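PDB 5TXE: lasso peptide isopeptidase AtxE2 from Asticcacaulis excentricus, which hydrolyses the isopeptide bond of the lasso peptides astexin-2 and astexin-3, turning the threaded substrates into linear peptides. Local coordinates for residues Q276-P281 against T480-Q485; T282-R287 against Q302-M307; E292-D297 against D337-V342. The protein carries 1 engineered substitution. All coordinates share one frame; numbering follows the deposited sequence.

Contact 1: Q276-P281 against T480-Q485; sequences QNINAP and TSPIAQ
N279 carries its CG beside the backbone N (chi1 -62°), and Q485 holds its CG anti to the backbone N with the chain extended beyond it (chi1 -173°). The two amides therefore meet tip to tip. N279 ND2 donates to Q485 OE1 at 3.1 Å. That acceptor lies in the amide plane of N279, but the donor stands above the carbonyl plane of Q485. The same ND2 also bonds Q477 O, and Q485 NE2 reaches E489. An aspartate here has no ND2, so the loop would probably be held less firmly and set a negative charge against Q485 OE1.

I278 takes the crowded position for CG1. This carries CD1 over the start of helix 482-490, 3.7 Å from P482 N. S481 OG caps that helix, accepting from I483 N at 3.1 Å. Within 276-281, N279 N donates to N277 OD1 at 2.9 Å, an Asx turn inside a type I turn. P482 also packs on the bound peptide.

The contact joins a loop of the propeller to the hydrolase domain, the two-domain layout of the prolyl oligopeptidase family. N279 OD1 lies 3.1 Å from Q485 OE1, two acceptors, so this hydrogen bond is likely to be partly offset by repulsion.

Contact 2: T282-R287 against Q302-M307; sequences TTLVAR and QNITRM
Direct hydrogen bonds come first. T282 N donates to the side-chain oxygen N303 OD1 at 3.2 Å, nearly straight at 167°. N303 N returns a bond to T282 O at 3.0 Å. In both bonds the donor sits above the carbonyl plane of its acceptor. N303 CG lies beside its own backbone N (chi1 -70°), which turns the amide oxygen back to T282. T282 O also receives a CA-H...O contact from Q302 CA at 3.1 Å, so an N-H and a weaker C-H share it. A single beta bridge joins T283 and Q302.

Waters form the second group. T282 OG1 occupies the crowded position between N and carbonyl carbon and meets two of them. One accepts from I304 N at 3.0 Å. The other donates to I304 O at 2.8 Å. Together they link the hydroxyl to both backbone polar atoms of I304.

The setting is a passage between four-stranded antiparallel sheets of the propeller. Strand 283-288 is the third of its sheet, and 304-310 is the first of the next.

Apolar packing is the third group. L284 CB meets I304 CD1 at 4.0 Å, the side chains crossing obliquely. L284 CD1 touches M307 CE, on a chain bent at chi3, at 3.7 Å. L316 and F318 of strand 315-322 extend this layer, L316 against L284 and F318 against I304 and M307.

Contact 3: E292-D297 against D337-V342; sequences EPVRCD and DALKPV
K340 NZ is gripped by one salt bridge, to E298 OE2 just beyond segment 292-297. In one of its two conformers D297 OD1 is 4.9 Å from K340 NZ, not in contact, and may add a favourable field. The CB of K340 points away from the other segment, but the long chain brings the amine nearer again.

The contact between the two segments is itself apolar, and L339 carries it. Its CG lies beside the backbone N (chi1 -64°), and chi2 of 172° extends CD1 toward segment 292-297. That methyl lands between two residues of the facing segment. It is 3.8 Å from V294 CG1, where the side chains cross obliquely. It is 3.9 Å from C296 CA, so it rests against the backbone as well.

C296 holds SG anti to its backbone N (chi1 176°). The sulfur passes 4.1 Å from L339 CB, and P341 CD approaches it at 4.5 Å. SG is also tied to C301 in a disulfide, which probably restrains its rotation. P341 in turn packs on C301.

Segment 292-297 contributes strand 294-295, an outermost strand of its sheet, paired with strand 283-288. Segment 337-342 runs from strand 328-335 to strand 342-347 in the next sheet. L339 packs on M334 and P341 on Y332 and M334, so the loop lies between strand 328-335 and the neighbouring sheet's edge.

Going from the N terminus, the chain leaves strand 266-271 and enters 276-281, where contact 1 begins. Its partner 480-485 comes 199 residues later, so contact 1 closes a long loop from the propeller into the hydrolase domain. Contacts 2 and 3 are both nested inside it. Contact 2 starts at 282-287 and closes a short loop at 302-307. Contact 3 starts within that loop, at 292-297, and closes at 337-342, so contacts 2 and 3 cross. Both tie one antiparallel propeller sheet to the next. Contacts 2 and 3 touch where A286 O and V294 N, and L284 O and C296 N, probably hydrogen-bond in the first sheet. P281 packs on N303, so contacts 1 and 2 touch.

Contact 1: Q276-P281 against T480-Q485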
ATOM      1  N   GLN A 276      16.262  22.336   1.843  1.00 99.59           N
ATOM      2  CA  GLN A 276      16.383  21.498   3.050  1.00103.10           C
ATOM      3  C   GLN A 276      15.040  21.176   3.673  1.00101.28           C
ATOM      4  O   GLN A 276      14.842  20.043   4.083  1.00104.33           O
ATOM      5  CB  GLN A 276      17.226  22.146   4.152  1.00105.01           C
ATOM      6  CG  GLN A 276      18.700  21.905   3.993  1.00108.99           C
ATOM      7  CD  GLN A 276      19.240  22.679   2.820  1.00116.11           C
ATOM      8  OE1 GLN A 276      18.914  23.857   2.647  1.00111.09           O
ATOM      9  NE2 GLN A 276      20.027  22.017   1.978  1.00117.17           N
ATOM     10  N   ASN A 277      14.150  22.174   3.766  1.00 87.80           N
ATOM     11  CA  ASN A 277      12.834  22.016   4.394  1.00 73.97           C
ATOM     12  C   ASN A 277      11.926  21.106   3.584  1.00 72.36           C
ATOM     13  O   ASN A 277      11.354  21.505   2.590  1.00 79.65           O
ATOM     14  CB  ASN A 277      12.138  23.359   4.601  1.00 70.98           C
ATOM     15  CG  ASN A 277      10.793  23.218   5.278  1.00 69.06           C
ATOM     16  OD1 ASN A 277      10.348  22.114   5.630  1.00 76.62           O
ATOM     17  ND2 ASN A 277      10.145  24.330   5.493  1.00 58.72           N
ATOM     18  N   ILE A 278      11.762  19.871   4.041  1.00 70.38           N
ATOM     19  CA  ILE A 278      10.965  18.881   3.309  1.00 63.68           C
ATOM     20  C   ILE A 278       9.458  19.215   3.250  1.00 54.40           C
ATOM     21  O   ILE A 278       8.726  18.614   2.506  1.00 56.05           O
ATOM     22  CB  ILE A 278      11.134  17.450   3.900  1.00 71.21           C
ATOM     23  CG1 ILE A 278      10.470  17.359   5.294  1.00 74.16           C
ATOM     24  CG2 ILE A 278      12.612  17.046   3.937  1.00 70.27           C
ATOM     25  CD1 ILE A 278      10.530  15.994   5.947  1.00 72.94           C
ATOM     26  N   ASN A 279       8.974  20.139   4.053  1.00 49.01           N
ATOM     27  CA  ASN A 279       7.549  20.429   4.033  1.00 49.54           C
ATOM     28  C   ASN A 279       7.214  21.677   3.282  1.00 49.46           C
ATOM     29  O   ASN A 279       6.053  22.005   3.117  1.00 48.84           O
ATOM     30  CB  ASN A 279       7.016  20.506   5.455  1.00 53.58           C
ATOM     31  CG  ASN A 279       7.175  19.169   6.187  1.00 57.64           C
ATOM     32  OD1 ASN A 279       7.196  18.101   5.544  1.00 51.90           O
ATOM     33  ND2 ASN A 279       7.343  19.224   7.513  1.00 54.59           N
ATOM     34  N   ALA A 280       8.238  22.365   2.800  1.00 57.01           N
ATOM     35  CA  ALA A 280       8.026  23.467   1.888  1.00 56.33           C
ATOM     36  C   ALA A 280       7.502  22.892   0.585  1.00 46.39           C
ATOM     37  O   ALA A 280       7.978  21.871   0.074  1.00 40.76           O
ATOM     38  CB  ALA A 280       9.313  24.246   1.640  1.00 60.80           C
ATOM     39  N   PRO A 281       6.507  23.554   0.040  1.00 45.27           N
ATOM     40  CA  PRO A 281       5.947  23.143  -1.241  1.00 44.04           C
ATOM     41  C   PRO A 281       6.962  23.258  -2.385  1.00 45.19           C
ATOM     42  O   PRO A 281       7.845  24.113  -2.359  1.00 40.27           O
ATOM     43  CB  PRO A 281       4.770  24.105  -1.431  1.00 42.01           C
ATOM     44  CG  PRO A 281       5.150  25.311  -0.654  1.00 45.38           C
ATOM     45  CD  PRO A 281       6.004  24.860   0.499  1.00 46.89           C
ATOM     46  N   THR A 480      14.318  19.047   8.415  1.00 71.23           N
ATOM     47  CA  THR A 480      15.325  18.722   7.400  1.00 72.13           C
ATOM     48  C   THR A 480      15.351  17.234   7.095  1.00 76.76           C
ATOM     49  O   THR A 480      16.045  16.812   6.163  1.00 68.00           O
ATOM     50  CB  THR A 480      16.742  19.177   7.824  1.00 79.10           C
ATOM     51  OG1 THR A 480      17.217  18.377   8.913  1.00 76.91           O
ATOM     52  CG2 THR A 480      16.734  20.652   8.253  1.00 78.39           C
ATOM     53  N   SER A 481      14.595  16.447   7.873  1.00 68.33           N
ATOM     54  CA  SER A 481      14.576  14.993   7.711  1.00 66.94           C
ATOM     55  C   SER A 481      13.222  14.406   8.072  1.00 67.49           C
ATOM     56  O   SER A 481      12.606  14.842   9.032  1.00 56.64           O
ATOM     57  CB  SER A 481      15.626  14.389   8.630  1.00 72.81           C
ATOM     58  OG  SER A 481      15.500  12.988   8.701  1.00 76.78           O
ATOM     59  N   PRO A 482      12.741  13.398   7.312  1.00 74.00           N
ATOM     60  CA  PRO A 482      11.458  12.765   7.710  1.00 73.06           C
ATOM     61  C   PRO A 482      11.589  12.000   9.048  1.00 62.50           C
ATOM     62  O   PRO A 482      10.593  11.833   9.767  1.00 48.18           O
ATOM     63  CB  PRO A 482      11.134  11.820   6.534  1.00 73.34           C
ATOM     64  CG  PRO A 482      12.452  11.561   5.865  1.00 76.37           C
ATOM     65  CD  PRO A 482      13.295  12.795   6.085  1.00 76.90           C
ATOM     66  N   ILE A 483      12.826  11.626   9.393  1.00 56.48           N
ATOM     67  CA  ILE A 483      13.138  10.968  10.660  1.00 58.74           C
ATOM     68  C   ILE A 483      12.996  11.988  11.816  1.00 54.30           C
ATOM     69  O   ILE A 483      12.360  11.676  12.831  1.00 61.92           O
ATOM     70  CB  ILE A 483      14.530  10.272  10.645  1.00 56.50           C
ATOM     71  CG1 ILE A 483      14.625   9.329   9.426  1.00 61.67           C
ATOM     72  CG2 ILE A 483      14.764   9.491  11.946  1.00 54.83           C
ATOM     73  CD1 ILE A 483      15.936   8.580   9.300  1.00 61.56           C
ATOM     74  N   ALA A 484      13.529  13.194  11.656  1.00 45.75           N
ATOM     75  CA  ALA A 484      13.320  14.237  12.669  1.00 49.45           C
ATOM     76  C   ALA A 484      11.848  14.667  12.825  1.00 47.25           C
ATOM     77  O   ALA A 484      11.409  15.063  13.905  1.00 41.67           O
ATOM     78  CB  ALA A 484      14.175  15.463  12.372  1.00 49.71           C
ATOM     79  N   GLN A 485      11.096  14.609  11.736  1.00 44.89           N
ATOM     80  CA  GLN A 485       9.704  15.006  11.790  1.00 43.74           C
ATOM     81  C   GLN A 485       8.958  13.991  12.632  1.00 40.21           C
ATOM     82  O   GLN A 485       8.114  14.358  13.473  1.00 36.20           O
ATOM     83  CB  GLN A 485       9.072  15.028  10.385  1.00 43.82           C
ATOM     84  CG  GLN A 485       7.659  15.603  10.344  1.00 45.32           C
ATOM     85  CD  GLN A 485       7.079  15.617   8.928  1.00 51.27           C
ATOM     86  OE1 GLN A 485       7.641  16.215   8.003  1.00 48.91           O
ATOM     87  NE2 GLN A 485       5.946  14.971   8.762  1.00 50.33           N
TER

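Contact 2: T282-R287 against Q302-M307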
ATOM      1  N   THR A 282       6.864  22.360  -3.357  1.00 41.81           N
ATOM      2  CA  THR A 282       7.707  22.425  -4.523  1.00 38.10           C
ATOM      3  C   THR A 282       6.961  23.224  -5.529  1.00 37.35           C
ATOM      4  O   THR A 282       5.717  23.320  -5.461  1.00 32.02           O
ATOM      5  CB  THR A 282       7.985  21.031  -5.125  1.00 39.22           C
ATOM      6  OG1 THR A 282       6.793  20.510  -5.738  1.00 41.97           O
ATOM      7  CG2 THR A 282       8.473  20.102  -4.063  1.00 42.87           C
ATOM      8  N   THR A 283       7.735  23.780  -6.459  1.00 34.96           N
ATOM      9  CA  THR A 283       7.238  24.619  -7.517  1.00 43.56           C
ATOM     10  C   THR A 283       7.910  24.160  -8.816  1.00 40.44           C
ATOM     11  O   THR A 283       9.107  23.908  -8.825  1.00 38.05           O
ATOM     12  CB  THR A 283       7.622  26.114  -7.284  1.00 49.45           C
ATOM     13  OG1 THR A 283       7.083  26.582  -6.039  1.00 55.43           O
ATOM     14  CG2 THR A 283       7.066  26.962  -8.365  1.00 53.17           C
ATOM     15  N   LEU A 284       7.138  24.125  -9.892  1.00 36.21           N
ATOM     16  CA  LEU A 284       7.653  23.948 -11.220  1.00 39.61           C
ATOM     17  C   LEU A 284       8.655  25.039 -11.634  1.00 44.62           C
ATOM     18  O   LEU A 284       8.361  26.238 -11.493  1.00 45.93           O
ATOM     19  CB  LEU A 284       6.521  24.052 -12.188  1.00 36.08           C
ATOM     20  CG  LEU A 284       6.899  23.749 -13.629  1.00 36.17           C
ATOM     21  CD1 LEU A 284       7.336  22.310 -13.776  1.00 37.71           C
ATOM     22  CD2 LEU A 284       5.697  24.012 -14.500  1.00 38.13           C
ATOM     23  N   VAL A 285       9.805  24.616 -12.153  1.00 43.21           N
ATOM     24  CA  VAL A 285      10.830  25.539 -12.694  1.00 52.16           C
ATOM     25  C   VAL A 285      11.212  25.157 -14.134  1.00 52.21           C
ATOM     26  O   VAL A 285      11.171  23.984 -14.524  1.00 46.64           O
ATOM     27  CB  VAL A 285      12.104  25.690 -11.837  1.00 56.67           C
ATOM     28  CG1 VAL A 285      11.794  25.717 -10.346  1.00 59.77           C
ATOM     29  CG2 VAL A 285      13.094  24.598 -12.130  1.00 63.24           C
ATOM     30  N   ALA A 286      11.520  26.181 -14.920  1.00 48.45           N
ATOM     31  CA  ALA A 286      11.922  26.024 -16.303  1.00 46.69           C
ATOM     32  C   ALA A 286      13.317  26.648 -16.548  1.00 48.61           C
ATOM     33  O   ALA A 286      13.562  27.797 -16.141  1.00 46.11           O
ATOM     34  CB  ALA A 286      10.890  26.664 -17.197  1.00 45.79           C
ATOM     35  N   ARG A 287      14.209  25.874 -17.172  1.00 38.96           N
ATOM     36  CA  ARG A 287      15.534  26.328 -17.592  1.00 44.59           C
ATOM     37  C   ARG A 287      15.658  26.179 -19.109  1.00 41.76           C
ATOM     38  O   ARG A 287      15.416  25.085 -19.624  1.00 36.63           O
ATOM     39  CB  ARG A 287      16.624  25.483 -16.928  1.00 48.54           C
ATOM     40  CG  ARG A 287      16.672  25.530 -15.410  1.00 55.44           C
ATOM     41  CD  ARG A 287      17.664  24.506 -14.839  1.00 68.65           C
ATOM     42  NE  ARG A 287      18.973  24.611 -15.489  1.00 75.70           N
ATOM     43  CZ  ARG A 287      19.998  25.369 -15.084  1.00 90.95           C
ATOM     44  NH1 ARG A 287      19.921  26.123 -13.980  1.00 83.12           N
ATOM     45  NH2 ARG A 287      21.129  25.357 -15.799  1.00100.87           N
ATOM     46  N   GLN A 302       2.239  23.948  -7.831  1.00 43.38           N
ATOM     47  CA  GLN A 302       2.759  23.443  -6.536  1.00 42.35           C
ATOM     48  C   GLN A 302       2.486  21.984  -6.303  1.00 39.07           C
ATOM     49  O   GLN A 302       1.378  21.501  -6.542  1.00 35.20           O
ATOM     50  CB  GLN A 302       2.172  24.212  -5.349  1.00 50.32           C
ATOM     51  CG  GLN A 302       2.409  25.719  -5.422  1.00 58.53           C
ATOM     52  CD  GLN A 302       2.732  26.309  -4.090  1.00 63.50           C
ATOM     53  OE1 GLN A 302       1.981  26.178  -3.095  1.00 60.45           O
ATOM     54  NE2 GLN A 302       3.879  26.936  -4.041  1.00 69.42           N
ATOM     55  N   ASN A 303       3.512  21.312  -5.807  1.00 38.73           N
ATOM     56  CA  ASN A 303       3.459  19.928  -5.373  1.00 40.92           C
ATOM     57  C   ASN A 303       3.029  18.950  -6.469  1.00 39.92           C
ATOM     58  O   ASN A 303       2.254  18.038  -6.275  1.00 42.79           O
ATOM     59  CB  ASN A 303       2.626  19.838  -4.107  1.00 42.76           C
ATOM     60  CG  ASN A 303       3.341  20.474  -2.924  1.00 44.39           C
ATOM     61  OD1 ASN A 303       4.540  20.241  -2.681  1.00 43.14           O
ATOM     62  ND2 ASN A 303       2.638  21.345  -2.236  1.00 45.05           N
ATOM     63  N   ILE A 304       3.628  19.128  -7.631  1.00 37.41           N
ATOM     64  CA  ILE A 304       3.407  18.248  -8.758  1.00 33.72           C
ATOM     65  C   ILE A 304       3.865  16.852  -8.385  1.00 30.34           C
ATOM     66  O   ILE A 304       4.886  16.673  -7.741  1.00 33.74           O
ATOM     67  CB  ILE A 304       4.157  18.786 -10.009  1.00 35.69           C
ATOM     68  CG1 ILE A 304       3.433  20.054 -10.468  1.00 38.19           C
ATOM     69  CG2 ILE A 304       4.227  17.753 -11.141  1.00 34.54           C
ATOM     70  CD1 ILE A 304       4.181  20.887 -11.489  1.00 40.40           C
ATOM     71  N   THR A 305       3.122  15.852  -8.822  1.00 32.00           N
ATOM     72  CA  THR A 305       3.529  14.442  -8.590  1.00 34.09           C
ATOM     73  C   THR A 305       4.005  13.696  -9.840  1.00 32.22           C
ATOM     74  O   THR A 305       4.568  12.626  -9.746  1.00 31.01           O
ATOM     75  CB  THR A 305       2.392  13.670  -7.940  1.00 31.91           C
ATOM     76  OG1 THR A 305       1.199  13.910  -8.690  1.00 31.89           O
ATOM     77  CG2 THR A 305       2.204  14.150  -6.502  1.00 32.81           C
ATOM     78  N   ARG A 306       3.751  14.253 -11.006  1.00 31.82           N
ATOM     79  CA  ARG A 306       4.138  13.601 -12.228  1.00 34.74           C
ATOM     80  C   ARG A 306       4.060  14.615 -13.351  1.00 31.51           C
ATOM     81  O   ARG A 306       3.066  15.317 -13.467  1.00 34.19           O
ATOM     82  CB  ARG A 306       3.166  12.439 -12.550  1.00 33.09           C
ATOM     83  CG  ARG A 306       3.846  11.158 -12.985  1.00 38.38           C
ATOM     84  CD  ARG A 306       4.733  11.343 -14.202  1.00 41.44           C
ATOM     85  NE  ARG A 306       5.206  10.070 -14.735  1.00 43.26           N
ATOM     86  CZ  ARG A 306       6.101   9.937 -15.733  1.00 49.85           C
ATOM     87  NH1 ARG A 306       6.637  11.003 -16.345  1.00 44.38           N
ATOM     88  NH2 ARG A 306       6.465   8.715 -16.147  1.00 42.46           N
ATOM     89  N   MET A 307       5.064  14.640 -14.222  1.00 36.17           N
ATOM     90  CA  MET A 307       4.963  15.478 -15.444  1.00 38.42           C
ATOM     91  C   MET A 307       5.399  14.758 -16.744  1.00 36.76           C
ATOM     92  O   MET A 307       6.178  13.821 -16.709  1.00 32.66           O
ATOM     93  CB  MET A 307       5.804  16.717 -15.225  1.00 38.52           C
ATOM     94  CG  MET A 307       7.299  16.465 -15.241  1.00 38.69           C
ATOM     95  SD  MET A 307       8.280  17.979 -15.150  1.00 40.34           S
ATOM     96  CE  MET A 307       7.829  18.631 -13.550  1.00 43.99           C
TER
HETATM   97  O   HOH W   1       5.803  21.144  -7.904  1.00 30.24           O
HETATM   98  O   HOH W   2       6.775  17.919  -6.097  1.00 38.53           O

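Contact 3: E292-D297 against D337-V342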
ATOM      1  N   GLU A 292      19.236  30.717 -16.548  1.00 43.75           N
ATOM      2  CA  GLU A 292      18.665  30.816 -15.205  1.00 45.15           C
ATOM      3  C   GLU A 292      17.349  30.087 -15.078  1.00 41.87           C
ATOM      4  O   GLU A 292      16.519  30.160 -15.973  1.00 36.67           O
ATOM      5  CB  GLU A 292      18.409  32.283 -14.860  1.00 47.94           C
ATOM      6  CG  GLU A 292      19.600  33.194 -15.196  1.00 57.35           C
ATOM      7  CD  GLU A 292      20.930  32.632 -14.710  1.00 58.36           C
ATOM      8  OE1 GLU A 292      20.993  32.178 -13.553  1.00 62.49           O
ATOM      9  OE2 GLU A 292      21.907  32.639 -15.465  1.00 60.54           O
ATOM     10  N   PRO A 293      17.132  29.409 -13.944  1.00 46.21           N
ATOM     11  CA  PRO A 293      15.790  28.867 -13.742  1.00 47.24           C
ATOM     12  C   PRO A 293      14.719  29.959 -13.602  1.00 43.39           C
ATOM     13  O   PRO A 293      14.934  30.921 -12.950  1.00 43.96           O
ATOM     14  CB  PRO A 293      15.927  28.073 -12.438  1.00 51.61           C
ATOM     15  CG  PRO A 293      17.191  28.537 -11.781  1.00 53.29           C
ATOM     16  CD  PRO A 293      18.078  29.040 -12.864  1.00 50.36           C
ATOM     17  N   VAL A 294      13.595  29.809 -14.251  1.00 44.33           N
ATOM     18  CA  VAL A 294      12.463  30.628 -13.971  1.00 47.97           C
ATOM     19  C   VAL A 294      11.399  29.816 -13.180  1.00 54.98           C
ATOM     20  O   VAL A 294      10.905  28.797 -13.697  1.00 49.35           O
ATOM     21  CB  VAL A 294      11.832  31.124 -15.275  1.00 47.45           C
ATOM     22  CG1 VAL A 294      10.594  31.974 -14.969  1.00 49.43           C
ATOM     23  CG2 VAL A 294      12.856  31.904 -16.084  1.00 48.26           C
ATOM     24  N   ARG A 295      11.034  30.290 -11.968  1.00 56.62           N
ATOM     25  CA  ARG A 295       9.978  29.697 -11.129  1.00 53.50           C
ATOM     26  C   ARG A 295       8.609  30.117 -11.552  1.00 51.69           C
ATOM     27  O   ARG A 295       8.346  31.299 -11.624  1.00 61.75           O
ATOM     28  CB  ARG A 295      10.084  30.161  -9.690  1.00 62.71           C
ATOM     29  CG  ARG A 295      11.134  29.480  -8.876  1.00 68.24           C
ATOM     30  CD  ARG A 295      11.016  29.950  -7.429  1.00 76.23           C
ATOM     31  NE  ARG A 295      10.756  28.801  -6.586  1.00 83.19           N
ATOM     32  CZ  ARG A 295      11.605  27.784  -6.426  1.00 85.17           C
ATOM     33  NH1 ARG A 295      12.793  27.770  -7.020  1.00 75.81           N
ATOM     34  NH2 ARG A 295      11.258  26.765  -5.663  1.00 97.14           N
ATOM     35  N   CYS A 296       7.721  29.148 -11.789  1.00 54.49           N
ATOM     36  CA  CYS A 296       6.288  29.415 -12.004  1.00 55.83           C
ATOM     37  C   CYS A 296       5.681  29.893 -10.706  1.00 60.21           C
ATOM     38  O   CYS A 296       5.964  29.327  -9.644  1.00 52.85           O
ATOM     39  CB  CYS A 296       5.603  28.140 -12.427  1.00 56.00           C
ATOM     40  SG  CYS A 296       3.826  28.244 -12.626  1.00 54.55           S
ATOM     41  N   ASP A 297       4.865  30.936 -10.752  1.00 67.39           N
ATOM     42  CA  ASP A 297       4.294  31.535  -9.524  0.50 72.04           C
ATOM     43  C   ASP A 297       2.933  30.907  -9.187  1.00 74.02           C
ATOM     44  O   ASP A 297       2.563  30.773  -8.011  1.00 76.89           O
ATOM     45  CB  ASP A 297       4.217  33.083  -9.620  0.50 68.63           C
ATOM     46  CG  ASP A 297       2.878  33.591 -10.138  0.50 62.34           C
ATOM     47  OD1 ASP A 297       2.598  33.404 -11.338  0.50 57.35           O
ATOM     48  OD2 ASP A 297       2.119  34.192  -9.340  0.50 53.20           O
ATOM     49  N   ASP A 337       5.933  27.439 -24.025  1.00 60.90           N
ATOM     50  CA  ASP A 337       6.446  28.811 -24.167  1.00 75.00           C
ATOM     51  C   ASP A 337       6.403  29.621 -22.866  1.00 73.42           C
ATOM     52  O   ASP A 337       7.275  30.424 -22.604  1.00 73.59           O
ATOM     53  CB  ASP A 337       5.621  29.556 -25.236  1.00 79.30           C
ATOM     54  CG  ASP A 337       5.959  29.104 -26.663  1.00 89.33           C
ATOM     55  OD1 ASP A 337       7.015  28.437 -26.848  1.00 86.70           O
ATOM     56  OD2 ASP A 337       5.183  29.434 -27.600  1.00 87.89           O
ATOM     57  N   ALA A 338       5.363  29.413 -22.073  1.00 70.07           N
ATOM     58  CA  ALA A 338       5.085  30.236 -20.912  1.00 67.12           C
ATOM     59  C   ALA A 338       4.879  29.367 -19.667  1.00 64.45           C
ATOM     60  O   ALA A 338       5.156  28.161 -19.688  1.00 63.14           O
ATOM     61  CB  ALA A 338       3.848  31.082 -21.194  1.00 61.33           C
ATOM     62  N   LEU A 339       4.394  29.997 -18.599  1.00 61.21           N
ATOM     63  CA  LEU A 339       4.089  29.331 -17.323  1.00 55.97           C
ATOM     64  C   LEU A 339       2.655  29.595 -16.867  1.00 49.68           C
ATOM     65  O   LEU A 339       2.418  30.131 -15.780  1.00 50.89           O
ATOM     66  CB  LEU A 339       5.069  29.779 -16.266  1.00 55.61           C
ATOM     67  CG  LEU A 339       6.482  29.332 -16.625  1.00 56.53           C
ATOM     68  CD1 LEU A 339       7.481  29.955 -15.675  1.00 54.88           C
ATOM     69  CD2 LEU A 339       6.626  27.812 -16.588  1.00 59.25           C
ATOM     70  N   LYS A 340       1.724  29.191 -17.728  1.00 46.36           N
ATOM     71  CA  LYS A 340       0.287  29.351 -17.532  1.00 52.55           C
ATOM     72  C   LYS A 340      -0.453  28.009 -17.633  1.00 49.65           C
ATOM     73  O   LYS A 340      -1.105  27.749 -18.632  1.00 48.07           O
ATOM     74  CB  LYS A 340      -0.295  30.284 -18.622  1.00 57.18           C
ATOM     75  CG  LYS A 340      -0.236  31.795 -18.368  1.00 67.54           C
ATOM     76  CD  LYS A 340       0.024  32.249 -16.933  1.00 71.38           C
ATOM     77  CE  LYS A 340      -0.380  33.708 -16.750  1.00 78.98           C
ATOM     78  NZ  LYS A 340      -0.016  34.207 -15.396  1.00 80.11           N
ATOM     79  N   PRO A 341      -0.384  27.166 -16.598  1.00 46.54           N
ATOM     80  CA  PRO A 341      -1.080  25.878 -16.672  1.00 42.13           C
ATOM     81  C   PRO A 341      -2.574  26.014 -16.604  1.00 41.72           C
ATOM     82  O   PRO A 341      -3.073  26.862 -15.914  1.00 42.11           O
ATOM     83  CB  PRO A 341      -0.556  25.112 -15.480  1.00 48.18           C
ATOM     84  CG  PRO A 341       0.063  26.118 -14.596  1.00 48.93           C
ATOM     85  CD  PRO A 341       0.459  27.297 -15.415  1.00 44.38           C
ATOM     86  N   VAL A 342      -3.271  25.197 -17.383  1.00 43.77           N
ATOM     87  CA  VAL A 342      -4.720  25.125 -17.381  1.00 49.85           C
ATOM     88  C   VAL A 342      -5.189  23.712 -16.976  1.00 47.00           C
ATOM     89  O   VAL A 342      -4.714  22.706 -17.519  1.00 48.60           O
ATOM     90  CB  VAL A 342      -5.262  25.455 -18.776  1.00 51.98           C
ATOM     91  CG1 VAL A 342      -6.782  25.357 -18.798  1.00 52.98           C
ATOM     92  CG2 VAL A 342      -4.808  26.860 -19.169  1.00 57.90           C
TER